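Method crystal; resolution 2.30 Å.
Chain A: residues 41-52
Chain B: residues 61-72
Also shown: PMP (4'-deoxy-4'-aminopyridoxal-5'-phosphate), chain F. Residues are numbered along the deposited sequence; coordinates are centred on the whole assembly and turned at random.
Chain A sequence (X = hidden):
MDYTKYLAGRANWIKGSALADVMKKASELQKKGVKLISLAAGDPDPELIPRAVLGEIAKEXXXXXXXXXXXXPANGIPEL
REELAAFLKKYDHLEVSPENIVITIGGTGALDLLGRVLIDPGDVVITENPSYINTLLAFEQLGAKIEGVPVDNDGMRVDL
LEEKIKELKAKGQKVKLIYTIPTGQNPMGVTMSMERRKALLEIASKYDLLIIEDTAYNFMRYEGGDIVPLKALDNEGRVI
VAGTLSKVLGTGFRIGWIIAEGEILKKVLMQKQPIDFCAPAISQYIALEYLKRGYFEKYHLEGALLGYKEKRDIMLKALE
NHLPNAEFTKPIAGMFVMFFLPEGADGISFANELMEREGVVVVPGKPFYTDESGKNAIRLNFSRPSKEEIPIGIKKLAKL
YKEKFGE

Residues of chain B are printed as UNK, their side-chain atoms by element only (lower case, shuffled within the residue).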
# COMPACT_ATOMS: atom_id res chain seq x y z
N ALA A 41 -5.10 -32.89 -9.05
CA ALA A 41 -4.45 -32.49 -7.80
C ALA A 41 -3.03 -33.01 -7.66
O ALA A 41 -2.68 -34.08 -8.14
CB ALA A 41 -5.27 -32.96 -6.62
N GLY A 42 -2.20 -32.22 -6.99
CA GLY A 42 -0.82 -32.60 -6.79
C GLY A 42 -0.53 -33.34 -5.50
O GLY A 42 0.42 -33.02 -4.78
N ASP A 43 -1.34 -34.35 -5.21
CA ASP A 43 -1.16 -35.13 -4.00
C ASP A 43 -0.25 -36.33 -4.18
O ASP A 43 -0.09 -36.84 -5.29
CB ASP A 43 -2.52 -35.61 -3.49
CG ASP A 43 -3.36 -34.49 -2.94
OD1 ASP A 43 -3.01 -33.97 -1.86
OD2 ASP A 43 -4.37 -34.12 -3.58
N PRO A 44 0.40 -36.78 -3.11
CA PRO A 44 1.28 -37.95 -3.22
C PRO A 44 0.31 -39.12 -3.15
O PRO A 44 -0.87 -38.92 -2.84
CB PRO A 44 2.13 -37.85 -1.97
CG PRO A 44 1.17 -37.26 -0.97
CD PRO A 44 0.56 -36.14 -1.79
N ASP A 45 0.77 -40.34 -3.44
CA ASP A 45 -0.11 -41.51 -3.36
C ASP A 45 -0.22 -41.86 -1.88
O ASP A 45 0.78 -42.14 -1.23
CB ASP A 45 0.48 -42.71 -4.11
CG ASP A 45 -0.49 -43.89 -4.22
OD1 ASP A 45 -1.28 -44.14 -3.28
OD2 ASP A 45 -0.46 -44.58 -5.26
N PRO A 46 -1.45 -41.86 -1.32
CA PRO A 46 -1.65 -42.18 0.09
C PRO A 46 -1.29 -43.62 0.45
O PRO A 46 -1.09 -43.95 1.62
CB PRO A 46 -3.13 -41.87 0.31
CG PRO A 46 -3.73 -42.18 -1.03
CD PRO A 46 -2.73 -41.59 -2.00
N GLU A 47 -1.20 -44.47 -0.57
CA GLU A 47 -0.85 -45.88 -0.37
C GLU A 47 0.67 -46.07 -0.43
O GLU A 47 1.19 -47.08 0.04
CB GLU A 47 -1.53 -46.77 -1.42
CG GLU A 47 -3.06 -46.72 -1.39
CD GLU A 47 -3.63 -46.74 0.02
OE1 GLU A 47 -3.18 -47.58 0.83
OE2 GLU A 47 -4.52 -45.92 0.30
N LEU A 48 1.38 -45.10 -1.01
CA LEU A 48 2.84 -45.20 -1.08
C LEU A 48 3.45 -44.56 0.16
O LEU A 48 4.67 -44.59 0.36
CB LEU A 48 3.38 -44.53 -2.36
CG LEU A 48 3.00 -45.21 -3.69
CD1 LEU A 48 3.71 -44.52 -4.84
CD2 LEU A 48 3.40 -46.69 -3.63
N ILE A 49 2.60 -43.98 0.99
CA ILE A 49 3.03 -43.36 2.23
C ILE A 49 2.74 -44.36 3.34
O ILE A 49 1.68 -44.98 3.37
CB ILE A 49 2.27 -42.04 2.48
CG1 ILE A 49 2.75 -40.99 1.47
CG2 ILE A 49 2.46 -41.58 3.93
CD1 ILE A 49 2.02 -39.67 1.54
N PRO A 50 3.70 -44.56 4.26
CA PRO A 50 3.53 -45.51 5.36
C PRO A 50 2.52 -45.01 6.38
O PRO A 50 2.87 -44.73 7.53
CB PRO A 50 4.94 -45.61 5.93
CG PRO A 50 5.49 -44.23 5.72
CD PRO A 50 5.02 -43.89 4.32
N ARG A 51 1.26 -44.90 5.96
CA ARG A 51 0.22 -44.41 6.87
C ARG A 51 0.25 -45.20 8.15
O ARG A 51 0.34 -44.63 9.24
CB ARG A 51 -1.16 -44.53 6.22
CG ARG A 51 -1.31 -43.69 4.96
CD ARG A 51 -2.71 -43.08 4.82
NE ARG A 51 -3.79 -44.06 4.93
CZ ARG A 51 -4.10 -44.97 4.01
NH1 ARG A 51 -5.10 -45.80 4.22
NH2 ARG A 51 -3.41 -45.04 2.88
N ALA A 52 0.19 -46.52 8.02
CA ALA A 52 0.22 -47.41 9.17
C ALA A 52 1.36 -47.02 10.10
O ALA A 52 1.18 -46.89 11.31
CB ALA A 52 0.37 -48.85 8.71
N UNK B 61 -7.19 -42.88 12.18
CA UNK B 61 -7.41 -42.02 11.03
C UNK B 61 -6.31 -42.20 10.00
O UNK B 61 -6.59 -42.35 8.81
c UNK B 61 -8.81 -40.28 12.21
c UNK B 61 -7.48 -40.53 11.48
c UNK B 61 -7.37 -39.61 10.30
N UNK B 62 -5.06 -42.21 10.44
CA UNK B 62 -3.96 -42.38 9.50
C UNK B 62 -3.98 -43.69 8.74
O UNK B 62 -3.64 -43.72 7.55
c UNK B 62 -2.62 -42.21 10.21
c UNK B 62 -0.95 -40.70 11.23
c UNK B 62 -2.23 -40.75 10.44
c UNK B 62 -2.07 -40.03 9.09
N UNK B 63 -4.37 -44.78 9.39
CA UNK B 63 -4.39 -46.07 8.71
C UNK B 63 -5.67 -46.33 7.91
O UNK B 63 -5.61 -46.91 6.82
c UNK B 63 -5.09 -48.64 11.60
o UNK B 63 -3.90 -49.01 11.77
o UNK B 63 -6.06 -49.14 12.21
c UNK B 63 -4.17 -47.21 9.71
c UNK B 63 -5.36 -47.52 10.60
N UNK B 64 -6.82 -45.88 8.42
CA UNK B 64 -8.10 -46.09 7.75
C UNK B 64 -8.53 -45.01 6.75
O UNK B 64 -9.28 -45.29 5.82
c UNK B 64 -9.23 -46.28 8.78
n UNK B 64 -12.30 -47.53 11.77
c UNK B 64 -11.00 -47.08 11.19
c UNK B 64 -9.13 -47.60 9.55
c UNK B 64 -10.46 -48.06 10.15
N UNK B 65 -8.07 -43.77 6.94
CA UNK B 65 -8.46 -42.71 6.01
C UNK B 65 -7.30 -42.13 5.21
O UNK B 65 -6.51 -41.34 5.72
c UNK B 65 -9.60 -40.46 5.84
o UNK B 65 -11.63 -41.32 4.95
c UNK B 65 -10.47 -40.94 4.70
c UNK B 65 -9.18 -41.58 6.76
o UNK B 65 -10.00 -40.94 3.54
N UNK B 66 -7.20 -42.52 3.92
CA UNK B 66 -6.14 -42.05 3.02
C UNK B 66 -6.11 -40.53 2.84
O UNK B 66 -5.07 -39.97 2.50
c UNK B 66 -6.43 -42.82 1.72
c UNK B 66 -7.91 -43.03 1.77
c UNK B 66 -8.16 -43.39 3.21
N UNK B 67 -7.24 -39.87 3.07
CA UNK B 67 -7.30 -38.42 2.94
C UNK B 67 -6.55 -37.71 4.08
O UNK B 67 -6.13 -36.56 3.93
n UNK B 67 -13.14 -37.46 0.64
c UNK B 67 -10.96 -37.79 1.82
c UNK B 67 -8.76 -37.93 2.94
c UNK B 67 -9.51 -38.19 1.66
c UNK B 67 -11.71 -37.87 0.50
N UNK B 68 -6.39 -38.39 5.20
CA UNK B 68 -5.72 -37.82 6.36
C UNK B 68 -4.26 -37.44 6.07
O UNK B 68 -3.58 -36.86 6.92
c UNK B 68 -5.75 -38.81 7.52
o UNK B 68 -4.96 -39.95 7.23
N UNK B 69 -3.81 -37.77 4.87
CA UNK B 69 -2.43 -37.52 4.47
C UNK B 69 -2.33 -36.62 3.22
O UNK B 69 -1.23 -36.24 2.80
c UNK B 69 -1.74 -38.91 4.22
c UNK B 69 -0.85 -39.25 5.39
c UNK B 69 -0.96 -38.92 2.92
N UNK B 70 -3.48 -36.26 2.66
CA UNK B 70 -3.51 -35.43 1.47
C UNK B 70 -4.16 -34.07 1.70
O UNK B 70 -4.74 -33.81 2.75
c UNK B 70 -3.74 -37.51 -0.08
c UNK B 70 -4.27 -36.14 0.35
c UNK B 70 -6.04 -38.96 -0.51
s UNK B 70 -4.77 -38.11 -1.42
N UNK B 71 -4.08 -33.20 0.69
CA UNK B 71 -4.70 -31.89 0.78
C UNK B 71 -6.19 -32.04 1.04
O UNK B 71 -6.77 -33.11 0.84
o UNK B 71 0.65 -29.36 -1.88
c UNK B 71 -0.61 -29.76 -1.53
c UNK B 71 -1.32 -30.53 -2.42
c UNK B 71 -4.56 -31.11 -0.53
c UNK B 71 -2.44 -29.86 0.02
c UNK B 71 -1.16 -29.41 -0.30
c UNK B 71 -3.17 -30.64 -0.87
c UNK B 71 -2.59 -30.97 -2.09
N UNK B 72 -6.80 -30.96 1.48
CA UNK B 72 -8.23 -30.94 1.72
C UNK B 72 -8.70 -29.67 1.01
O UNK B 72 -7.88 -28.90 0.51
c UNK B 72 -8.55 -30.83 3.22
c UNK B 72 -7.62 -31.71 4.03
o UNK B 72 -8.40 -29.46 3.65
N1 PMP F . 5.72 -25.32 -4.41
C2 PMP F . 5.32 -26.01 -5.50
C2A PMP F . 6.10 -25.77 -6.80
C3 PMP F . 4.23 -26.91 -5.45
O3 PMP F . 3.84 -27.60 -6.59
C4 PMP F . 3.53 -27.09 -4.19
C4A PMP F . 2.35 -28.08 -4.14
N4A PMP F . 1.08 -27.44 -3.79
C5 PMP F . 4.03 -26.28 -2.98
C6 PMP F . 5.13 -25.40 -3.16
C5A PMP F . 3.38 -26.37 -1.59
O4P PMP F . 3.54 -27.40 -1.19
P PMP F . 2.93 -27.55 0.35
O1P PMP F . 4.15 -27.81 1.78
O2P PMP F . 1.84 -29.12 0.29
O3P PMP F . 1.87 -26.16 0.84

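Position 61 of chain B lies in a helix that begins earlier in the chain. Its side chain has three carbons, one carrying the other two. CB points away from chain A and nothing there is touched. This is Val B61.

Position 62 has four carbons, forked at the second. Its backbone O lies 2.6 Å from Arg A51 NE, a weak hydrogen bond with a bent angle of 124°. The residue is Leu B62.

Position 63 has three carbons, the third carrying two oxygens: a carboxylate at the end of a two-carbon arm. CB is 4.4 Å from Ala A52 CA. The backbone O accepts a hydrogen bond from Arg A51 NH1 at 2.9 Å. The residue is Glu B63.

Position 64 has four carbons in a row ending in nitrogen. It is exposed and its CB points away from chain A. This is Lys B64.

Position 65 again has three carbons ending in two oxygens. It is the first residue to leave helical geometry. This is Glu B65.

Position 66 has three carbons closing a ring onto the backbone N, which only proline does. CB is 3.7 Å from Pro A46 CB, and CA sits over one face of the Arg A51 guanidinium, 3.6 Å from NE. This is Pro B66.

Position 67 has four carbons in a row and a terminal nitrogen, and does not touch chain A. It is Lys B67.

Position 68 has one carbon and one oxygen, so it is Ser B68. OG donates to Glu B65 O at 2.6 Å, a bond inside the turn rather than across the contact.

Position 69 has one carbon carrying two carbons. CB points toward chain A, and one of the two outer carbons is 3.4 Å from Ile A49 CD1. This is Val B69; the atom is CG1.

Position 70 is an unbranched chain of two carbons, sulfur and a last carbon. The last carbon packs 4.0 Å from Pro A46 CG. This is Met B70.

Position 71 has one carbon, then a six-carbon ring bearing one oxygen. Its backbone N donates to Asp A43 OD1 at 2.9 Å, nearly straight at 168°, though that oxygen is less surely placed. This is Tyr B71. Tyr B71 OH accepts from PMP N4A at 2.7 Å and donates to PMP O2P at a very short 2.5 Å.

Position 72 has one carbon carrying an oxygen and a carbon. It is Thr B72, out of contact.

The contact is polar at both ends and apolar between. Arg A51 reaches the backbone oxygens of Leu B62 and Glu B63. Its NH2 is held within chain A by Pro A46 O at 2.9 Å and by a salt bridge to Glu A47 OE2, also 2.9 Å. Pro A46 and Ile A49 meet Pro B66, Val B69 and Met B70. Asp A43 then binds the backbone of Tyr B71, whose hydroxyl meets the cofactor.

Chain B, residues 61-72: VLEKEPKSVMYT
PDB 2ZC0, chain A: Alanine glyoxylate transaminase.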